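Local structure of monovalent Na+/H+ antiporter subunit A (Dietzia sp. DQ12-45-1b, 7D3U) at residues 47-53 and 65-71; 756-761 and 910-914; 805-810 and 823-827. The protein probably takes part in sodium/proton antiport across the cell membrane as the large subunit A of the multi-subunit Mrp complex. The contacts are given in a common frame with arbitrary orientation. Numbering follows the deposited sequence.

Contact 1: residues 47-53 and 65-71; sequences IPVDTVA and LRLSLDP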
loop_
_atom_site.group_PDB
_atom_site.type_symbol
_atom_site.label_atom_id
_atom_site.label_comp_id
_atom_site.label_asym_id
_atom_site.label_seq_id
_atom_site.Cartn_x
_atom_site.Cartn_y
_atom_site.Cartn_z
ATOM N N ILE B 47 -2.522 16.510 -53.566
ATOM C CA ILE B 47 -2.918 15.242 -52.956
ATOM C C ILE B 47 -4.190 14.793 -53.665
ATOM O O ILE B 47 -5.170 15.552 -53.707
ATOM C CB ILE B 47 -3.127 15.375 -51.438
ATOM C CG1 ILE B 47 -1.810 15.688 -50.731
ATOM C CG2 ILE B 47 -3.694 14.097 -50.860
ATOM C CD1 ILE B 47 -1.977 16.088 -49.291
ATOM N N PRO B 48 -4.213 13.602 -54.260
ATOM C CA PRO B 48 -5.424 13.140 -54.946
ATOM C C PRO B 48 -6.637 13.121 -54.029
ATOM O O PRO B 48 -6.532 13.162 -52.801
ATOM C CB PRO B 48 -5.050 11.727 -55.402
ATOM C CG PRO B 48 -3.581 11.797 -55.607
ATOM C CD PRO B 48 -3.048 12.759 -54.574
ATOM N N VAL B 49 -7.813 13.049 -54.656
ATOM C CA VAL B 49 -9.069 13.161 -53.928
ATOM C C VAL B 49 -9.261 12.016 -52.942
ATOM O O VAL B 49 -10.049 12.138 -52.002
ATOM C CB VAL B 49 -10.240 13.237 -54.935
ATOM C CG1 VAL B 49 -10.255 12.009 -55.833
ATOM C CG2 VAL B 49 -11.577 13.434 -54.227
ATOM N N ASP B 50 -8.550 10.902 -53.121
ATOM C CA ASP B 50 -8.669 9.760 -52.208
ATOM C C ASP B 50 -7.304 9.080 -52.107
ATOM O O ASP B 50 -6.952 8.240 -52.938
ATOM C CB ASP B 50 -9.745 8.791 -52.678
ATOM C CG ASP B 50 -10.202 7.848 -51.580
ATOM O OD1 ASP B 50 -9.425 7.611 -50.630
ATOM O OD2 ASP B 50 -11.337 7.338 -51.669
ATOM N N THR B 51 -6.544 9.449 -51.079
ATOM C CA THR B 51 -5.270 8.819 -50.767
ATOM C C THR B 51 -5.325 8.255 -49.358
ATOM O O THR B 51 -5.913 8.863 -48.459
ATOM C CB THR B 51 -4.104 9.802 -50.872
ATOM O OG1 THR B 51 -4.319 10.893 -49.968
ATOM C CG2 THR B 51 -3.996 10.343 -52.275
ATOM N N VAL B 52 -4.711 7.093 -49.165
ATOM C CA VAL B 52 -4.671 6.431 -47.870
ATOM C C VAL B 52 -3.210 6.205 -47.511
ATOM O O VAL B 52 -2.562 5.302 -48.055
ATOM C CB VAL B 52 -5.446 5.108 -47.873
ATOM C CG1 VAL B 52 -5.245 4.389 -46.558
ATOM C CG2 VAL B 52 -6.920 5.362 -48.124
ATOM N N ALA B 53 -2.691 7.026 -46.606
ATOM C CA ALA B 53 -1.353 6.852 -46.065
ATOM C C ALA B 53 -1.454 6.242 -44.677
ATOM O O ALA B 53 -2.291 6.655 -43.868
ATOM C CB ALA B 53 -0.603 8.183 -46.004
ATOM N N LEU B 65 -1.232 4.406 -37.573
ATOM C CA LEU B 65 -1.554 5.786 -37.901
ATOM C C LEU B 65 -1.935 5.848 -39.372
ATOM O O LEU B 65 -1.073 6.002 -40.242
ATOM C CB LEU B 65 -0.374 6.708 -37.588
ATOM C CG LEU B 65 -0.475 8.176 -38.003
ATOM C CD1 LEU B 65 -1.640 8.836 -37.306
ATOM C CD2 LEU B 65 0.811 8.914 -37.691
ATOM N N ARG B 66 -3.228 5.717 -39.654
ATOM C CA ARG B 66 -3.740 5.568 -41.011
ATOM C C ARG B 66 -4.639 6.754 -41.321
ATOM O O ARG B 66 -5.762 6.836 -40.813
ATOM C CB ARG B 66 -4.495 4.249 -41.159
ATOM C CG ARG B 66 -5.174 4.049 -42.498
ATOM C CD ARG B 66 -5.773 2.658 -42.577
ATOM N NE ARG B 66 -6.825 2.561 -43.583
ATOM C CZ ARG B 66 -6.694 1.924 -44.740
ATOM N NH1 ARG B 66 -5.550 1.326 -45.042
ATOM N NH2 ARG B 66 -7.705 1.887 -45.596
ATOM N N LEU B 67 -4.147 7.669 -42.147
ATOM C CA LEU B 67 -4.893 8.856 -42.530
ATOM C C LEU B 67 -5.520 8.654 -43.900
ATOM O O LEU B 67 -4.878 8.139 -44.820
ATOM C CB LEU B 67 -3.986 10.086 -42.555
ATOM C CG LEU B 67 -2.964 10.220 -41.428
ATOM C CD1 LEU B 67 -2.192 11.509 -41.595
ATOM C CD2 LEU B 67 -3.630 10.173 -40.067
ATOM N N SER B 68 -6.778 9.062 -44.033
ATOM C CA SER B 68 -7.495 8.996 -45.294
ATOM C C SER B 68 -8.098 10.358 -45.596
ATOM O O SER B 68 -8.450 11.112 -44.687
ATOM C CB SER B 68 -8.595 7.935 -45.271
ATOM O OG SER B 68 -9.600 8.224 -46.223
ATOM N N LEU B 69 -8.221 10.662 -46.883
ATOM C CA LEU B 69 -8.682 11.966 -47.344
ATOM C C LEU B 69 -9.874 11.802 -48.279
ATOM O O LEU B 69 -9.931 12.374 -49.366
ATOM C CB LEU B 69 -7.541 12.725 -48.016
ATOM C CG LEU B 69 -7.829 14.095 -48.637
ATOM C CD1 LEU B 69 -8.264 15.072 -47.570
ATOM C CD2 LEU B 69 -6.607 14.627 -49.360
ATOM N N ASP B 70 -10.849 10.990 -47.865
ATOM C CA ASP B 70 -12.088 10.878 -48.616
ATOM C C ASP B 70 -12.736 12.256 -48.744
ATOM O O ASP B 70 -12.490 13.141 -47.923
ATOM C CB ASP B 70 -13.035 9.890 -47.933
ATOM C CG ASP B 70 -13.290 10.231 -46.482
ATOM O OD1 ASP B 70 -12.470 10.962 -45.890
ATOM O OD2 ASP B 70 -14.307 9.764 -45.930
ATOM N N PRO B 71 -13.559 12.465 -49.775
ATOM C CA PRO B 71 -14.040 13.827 -50.068
ATOM C C PRO B 71 -14.701 14.533 -48.896
ATOM O O PRO B 71 -14.629 15.767 -48.814
ATOM C CB PRO B 71 -15.024 13.599 -51.218
ATOM C CG PRO B 71 -14.514 12.384 -51.896
ATOM C CD PRO B 71 -14.003 11.501 -50.797
#
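The two strands are tied by a reciprocal backbone pair: Leu-67 N donates to Ala-53 O at 2.7 Å, and Ala-53 N donates to Leu-67 O at 3.0 Å. This identifies Ala-53 and Leu-67 as an antiparallel hydrogen-bonded pair, with CA atoms 5.4 Å apart. The ladder loosens beyond it, where Leu-69 N reaches Thr-51 O at 3.3 Å in a weak bond (138° at the hydrogen). Between these rungs Val-52 and Ser-68 form a non-hydrogen-bonded pair, CA to CA 4.6 Å, and Val-52 CA makes a CA-H...O contact of 3.5 Å with Leu-67 O. The guanidinium of Arg-66, whose NE forms a salt bridge with Asp-122, lays one face over Val-52, with CZ 3.4 Å from CG1. Past the strands, Leu-69 CD2 meets Ile-47 CG2 at 3.3 Å, while Val-49 CG2 rests 3.9 Å from Pro-71 CG. Helix 2-23 packs on Leu-67 through Leu-7 and on Leu-69 through Leu-3. Asp-70 occupies the N-cap position of helix 71-94 and pairs with Arg-252. Antiparallel register, reciprocal N-H...O=C bonds and a short connection define a two-stranded beta hairpin, leading directly into helix 71-94, predicted to span the membrane.

Contact 2: residues 756-761 and 910-914; sequences VILALH and DKLGG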
loop_
_atom_site.group_PDB
_atom_site.type_symbol
_atom_site.label_atom_id
_atom_site.label_comp_id
_atom_site.label_asym_id
_atom_site.label_seq_id
_atom_site.Cartn_x
_atom_site.Cartn_y
_atom_site.Cartn_z
ATOM N N VAL B 756 14.099 0.600 15.171
ATOM C CA VAL B 756 13.916 0.988 16.565
ATOM C C VAL B 756 14.761 2.213 16.881
ATOM O O VAL B 756 14.301 3.156 17.542
ATOM C CB VAL B 756 14.256 -0.190 17.497
ATOM C CG1 VAL B 756 14.522 0.301 18.908
ATOM C CG2 VAL B 756 13.138 -1.211 17.487
ATOM N N ILE B 757 16.011 2.220 16.409
ATOM C CA ILE B 757 16.876 3.382 16.614
ATOM C C ILE B 757 16.243 4.630 16.007
ATOM O O ILE B 757 16.156 5.683 16.650
ATOM C CB ILE B 757 18.275 3.122 16.030
ATOM C CG1 ILE B 757 18.974 2.001 16.795
ATOM C CG2 ILE B 757 19.108 4.386 16.073
ATOM C CD1 ILE B 757 20.431 1.851 16.444
ATOM N N LEU B 758 15.787 4.524 14.758
ATOM C CA LEU B 758 15.192 5.673 14.082
ATOM C C LEU B 758 13.922 6.140 14.782
ATOM O O LEU B 758 13.678 7.344 14.901
ATOM C CB LEU B 758 14.899 5.329 12.625
ATOM C CG LEU B 758 16.108 5.221 11.701
ATOM C CD1 LEU B 758 15.655 4.997 10.274
ATOM C CD2 LEU B 758 16.960 6.469 11.804
ATOM N N ALA B 759 13.096 5.202 15.246
ATOM C CA ALA B 759 11.845 5.566 15.896
ATOM C C ALA B 759 12.100 6.285 17.212
ATOM O O ALA B 759 11.471 7.309 17.501
ATOM C CB ALA B 759 10.988 4.321 16.119
ATOM N N LEU B 760 13.023 5.771 18.024
ATOM C CA LEU B 760 13.315 6.435 19.286
ATOM C C LEU B 760 14.190 7.669 19.117
ATOM O O LEU B 760 14.375 8.413 20.085
ATOM C CB LEU B 760 13.966 5.457 20.262
ATOM C CG LEU B 760 12.990 4.394 20.762
ATOM C CD1 LEU B 760 13.562 3.636 21.937
ATOM C CD2 LEU B 760 11.667 5.031 21.139
ATOM N N HIS B 761 14.733 7.902 17.923
ATOM C CA HIS B 761 15.350 9.187 17.623
ATOM C C HIS B 761 14.352 10.205 17.096
ATOM O O HIS B 761 14.564 11.411 17.258
ATOM C CB HIS B 761 16.475 9.011 16.604
ATOM C CG HIS B 761 17.809 8.740 17.220
ATOM N ND1 HIS B 761 18.972 8.687 16.484
ATOM C CD2 HIS B 761 18.167 8.510 18.505
ATOM C CE1 HIS B 761 19.989 8.435 17.288
ATOM N NE2 HIS B 761 19.527 8.323 18.520
ATOM N N ASP B 910 19.175 -1.010 24.919
ATOM C CA ASP B 910 19.782 0.262 25.288
ATOM C C ASP B 910 18.883 1.444 24.960
ATOM O O ASP B 910 18.924 2.459 25.664
ATOM C CB ASP B 910 21.131 0.422 24.588
ATOM C CG ASP B 910 21.639 1.846 24.625
ATOM O OD1 ASP B 910 21.805 2.390 25.735
ATOM O OD2 ASP B 910 21.866 2.427 23.545
ATOM N N LYS B 911 18.063 1.342 23.913
ATOM C CA LYS B 911 17.208 2.468 23.557
ATOM C C LYS B 911 15.939 2.502 24.402
ATOM O O LYS B 911 15.487 3.580 24.801
ATOM C CB LYS B 911 16.864 2.413 22.070
ATOM C CG LYS B 911 18.060 2.556 21.148
ATOM C CD LYS B 911 18.203 3.980 20.640
ATOM C CE LYS B 911 19.175 4.775 21.490
ATOM N NZ LYS B 911 19.453 6.114 20.904
ATOM N N LEU B 912 15.355 1.339 24.686
ATOM C CA LEU B 912 14.114 1.276 25.447
ATOM C C LEU B 912 14.338 1.231 26.951
ATOM O O LEU B 912 13.484 1.703 27.709
ATOM C CB LEU B 912 13.296 0.056 25.022
ATOM C CG LEU B 912 12.540 0.177 23.700
ATOM C CD1 LEU B 912 12.006 -1.174 23.266
ATOM C CD2 LEU B 912 11.412 1.181 23.830
ATOM N N GLY B 913 15.457 0.673 27.405
ATOM C CA GLY B 913 15.713 0.557 28.826
ATOM C C GLY B 913 15.912 1.887 29.520
ATOM O O GLY B 913 16.905 2.579 29.281
ATOM N N GLY B 914 14.972 2.258 30.384
ATOM C CA GLY B 914 15.082 3.502 31.115
ATOM C C GLY B 914 14.913 4.719 30.218
ATOM O O GLY B 914 14.463 4.639 29.075
#
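Residues 756-761 are helical near the C-terminal end of helix 739-762, as the bonds Leu-760 N to Val-756 O (3.0 Å) and His-761 N to Ile-757 O (2.9 Å) attest. In the facing segment, Gly-913 has a phi/psi of -67/112° and Gly-914 a positive phi of 69°, so both are non-helical. The nearest CA atoms, those of Leu-760 and Lys-911, are 7.0 Å apart, and every contact across the segments involves a side chain. Lys-911 has the largest share of the buried area, 103 of 264 Å²; its CB lies 3.5 Å from Leu-760 CD1, and its CD passes 4.3 Å from Ile-757 CA. Leu-760 CD1 also meets Leu-912 CD2 at 3.8 Å. Val-88 of subunit C packs against both Val-756 and Leu-912, and Phe-108 of subunit D against Ile-757. The aliphatic part of Lys-911 thus serves as an apolar surface, while its NZ ends 3.3 Å from His-761 NE2, bringing the lysine amine and the imidazole together beside apolar packing.

Contact 3: residues 805-810 and 823-827; sequences LSLYFL and SALIG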
loop_
_atom_site.group_PDB
_atom_site.type_symbol
_atom_site.label_atom_id
_atom_site.label_comp_id
_atom_site.label_asym_id
_atom_site.label_seq_id
_atom_site.Cartn_x
_atom_site.Cartn_y
_atom_site.Cartn_z
ATOM N N LEU B 805 27.792 -20.810 26.736
ATOM C CA LEU B 805 26.647 -21.471 26.119
ATOM C C LEU B 805 26.373 -20.907 24.731
ATOM O O LEU B 805 26.000 -21.650 23.814
ATOM C CB LEU B 805 25.412 -21.336 27.004
ATOM C CG LEU B 805 25.093 -22.570 27.846
ATOM C CD1 LEU B 805 23.783 -22.390 28.586
ATOM C CD2 LEU B 805 25.049 -23.802 26.966
ATOM N N SER B 806 26.544 -19.597 24.555
ATOM C CA SER B 806 26.378 -19.005 23.234
ATOM C C SER B 806 27.480 -19.449 22.285
ATOM O O SER B 806 27.249 -19.556 21.076
ATOM C CB SER B 806 26.349 -17.481 23.340
ATOM O OG SER B 806 25.213 -17.050 24.065
ATOM N N LEU B 807 28.676 -19.710 22.810
ATOM C CA LEU B 807 29.744 -20.264 21.987
ATOM C C LEU B 807 29.619 -21.770 21.809
ATOM O O LEU B 807 30.190 -22.321 20.863
ATOM C CB LEU B 807 31.110 -19.930 22.590
ATOM C CG LEU B 807 31.506 -18.454 22.603
ATOM C CD1 LEU B 807 33.002 -18.301 22.824
ATOM C CD2 LEU B 807 31.081 -17.777 21.313
ATOM N N TYR B 808 28.888 -22.444 22.697
ATOM C CA TYR B 808 28.689 -23.883 22.568
ATOM C C TYR B 808 27.709 -24.203 21.450
ATOM O O TYR B 808 27.956 -25.102 20.638
ATOM C CB TYR B 808 28.197 -24.452 23.897
ATOM C CG TYR B 808 28.028 -25.949 23.922
ATOM C CD1 TYR B 808 29.069 -26.791 23.565
ATOM C CD2 TYR B 808 26.830 -26.522 24.326
ATOM C CE1 TYR B 808 28.918 -28.161 23.596
ATOM C CE2 TYR B 808 26.671 -27.891 24.360
ATOM C CZ TYR B 808 27.718 -28.706 23.994
ATOM O OH TYR B 808 27.564 -30.072 24.027
ATOM N N PHE B 809 26.594 -23.475 21.389
ATOM C CA PHE B 809 25.622 -23.705 20.328
ATOM C C PHE B 809 26.145 -23.233 18.978
ATOM O O PHE B 809 25.747 -23.773 17.940
ATOM C CB PHE B 809 24.308 -22.998 20.655
ATOM C CG PHE B 809 23.568 -23.589 21.816
ATOM C CD1 PHE B 809 23.775 -24.901 22.196
ATOM C CD2 PHE B 809 22.656 -22.830 22.523
ATOM C CE1 PHE B 809 23.090 -25.442 23.263
ATOM C CE2 PHE B 809 21.970 -23.367 23.589
ATOM C CZ PHE B 809 22.187 -24.674 23.959
ATOM N N LEU B 810 27.034 -22.240 18.966
ATOM C CA LEU B 810 27.486 -21.668 17.702
ATOM C C LEU B 810 28.332 -22.651 16.902
ATOM O O LEU B 810 28.294 -22.631 15.667
ATOM C CB LEU B 810 28.266 -20.382 17.964
ATOM C CG LEU B 810 28.776 -19.618 16.742
ATOM C CD1 LEU B 810 27.614 -19.097 15.923
ATOM C CD2 LEU B 810 29.686 -18.482 17.168
ATOM N N SER B 823 22.006 -19.431 19.366
ATOM C CA SER B 823 23.249 -18.884 19.899
ATOM C C SER B 823 23.129 -17.393 20.172
ATOM O O SER B 823 23.618 -16.900 21.195
ATOM C CB SER B 823 24.393 -19.143 18.923
ATOM O OG SER B 823 24.997 -20.395 19.164
ATOM N N ALA B 824 22.486 -16.655 19.269
ATOM C CA ALA B 824 22.422 -15.207 19.423
ATOM C C ALA B 824 21.351 -14.787 20.421
ATOM O O ALA B 824 21.542 -13.824 21.169
ATOM C CB ALA B 824 22.179 -14.557 18.067
ATOM N N LEU B 825 20.221 -15.490 20.454
ATOM C CA LEU B 825 19.184 -15.140 21.414
ATOM C C LEU B 825 19.587 -15.522 22.834
ATOM O O LEU B 825 19.180 -14.856 23.791
ATOM C CB LEU B 825 17.863 -15.797 21.023
ATOM C CG LEU B 825 17.326 -15.478 19.624
ATOM C CD1 LEU B 825 16.333 -16.535 19.175
ATOM C CD2 LEU B 825 16.700 -14.099 19.564
ATOM N N ILE B 826 20.417 -16.557 22.996
ATOM C CA ILE B 826 20.922 -16.881 24.328
ATOM C C ILE B 826 22.007 -15.920 24.784
ATOM O O ILE B 826 22.395 -15.950 25.958
ATOM C CB ILE B 826 21.439 -18.330 24.374
ATOM C CG1 ILE B 826 21.229 -18.927 25.764
ATOM C CG2 ILE B 826 22.898 -18.393 23.990
ATOM C CD1 ILE B 826 21.718 -20.343 25.884
ATOM N N GLY B 827 22.502 -15.065 23.894
ATOM C CA GLY B 827 23.388 -13.987 24.285
ATOM C C GLY B 827 22.585 -12.728 24.526
ATOM O O GLY B 827 22.942 -11.887 25.355
#
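This is an antiparallel helix pair in the MnhB-related region: the axes of 805-810 and 823-827 approach to 8.3 Å at 174°, and a short connection of residues 813-820 separates helix 789-812 from helix 821-837, making a helical hairpin. Leu-805 opens the contact with CD1 4.0 Å from Ile-826 CD1. At Ser-806 the CA atoms come closest, 4.6 Å from Ser-806 CA to Ser-823 CA, a spacing that two small side chains permit; the Ser-806 hydroxyl is hydrogen-bonded to Ile-802 O, one turn back in its own helix. One turn further on, Phe-809 points toward the partner helix and sets CE2 3.8 Å from Ile-826 CD1, an apolar patch that Val-64 of subunit F extends by packing on both residues. Leu-810 closes the segment, its CB 3.5 Å from Ser-823 OG, and it also touches Asp-894 of helix 890-912. The polar tie between the helices is side chain to main chain: Ser-823 OG donates a hydrogen bond of 3.1 Å to Ser-806 O.

In the fold
Along the chain contact 1 comes first and is complete some 680 residues before contact 2 opens; contact 3 falls between the two segments of contact 2. Contact 1 lies on the opposite side of the chain's centre from the others, its centre 73 Å from that of contact 2 and 82 Å from that of contact 3. Contacts 2 and 3 are 25 Å apart centre to centre, with nearest atoms about 12 Å apart. Helix 890-912 links them, supplying Lys-911 and Leu-912 to contact 2 and touching contact 3 through Asp-894, Tyr-898 and Val-901. Contact 1 belongs to the N-terminal antiporter-like part, whereas contacts 2 and 3 lie among C-terminal helices where subunits C, D and F pack.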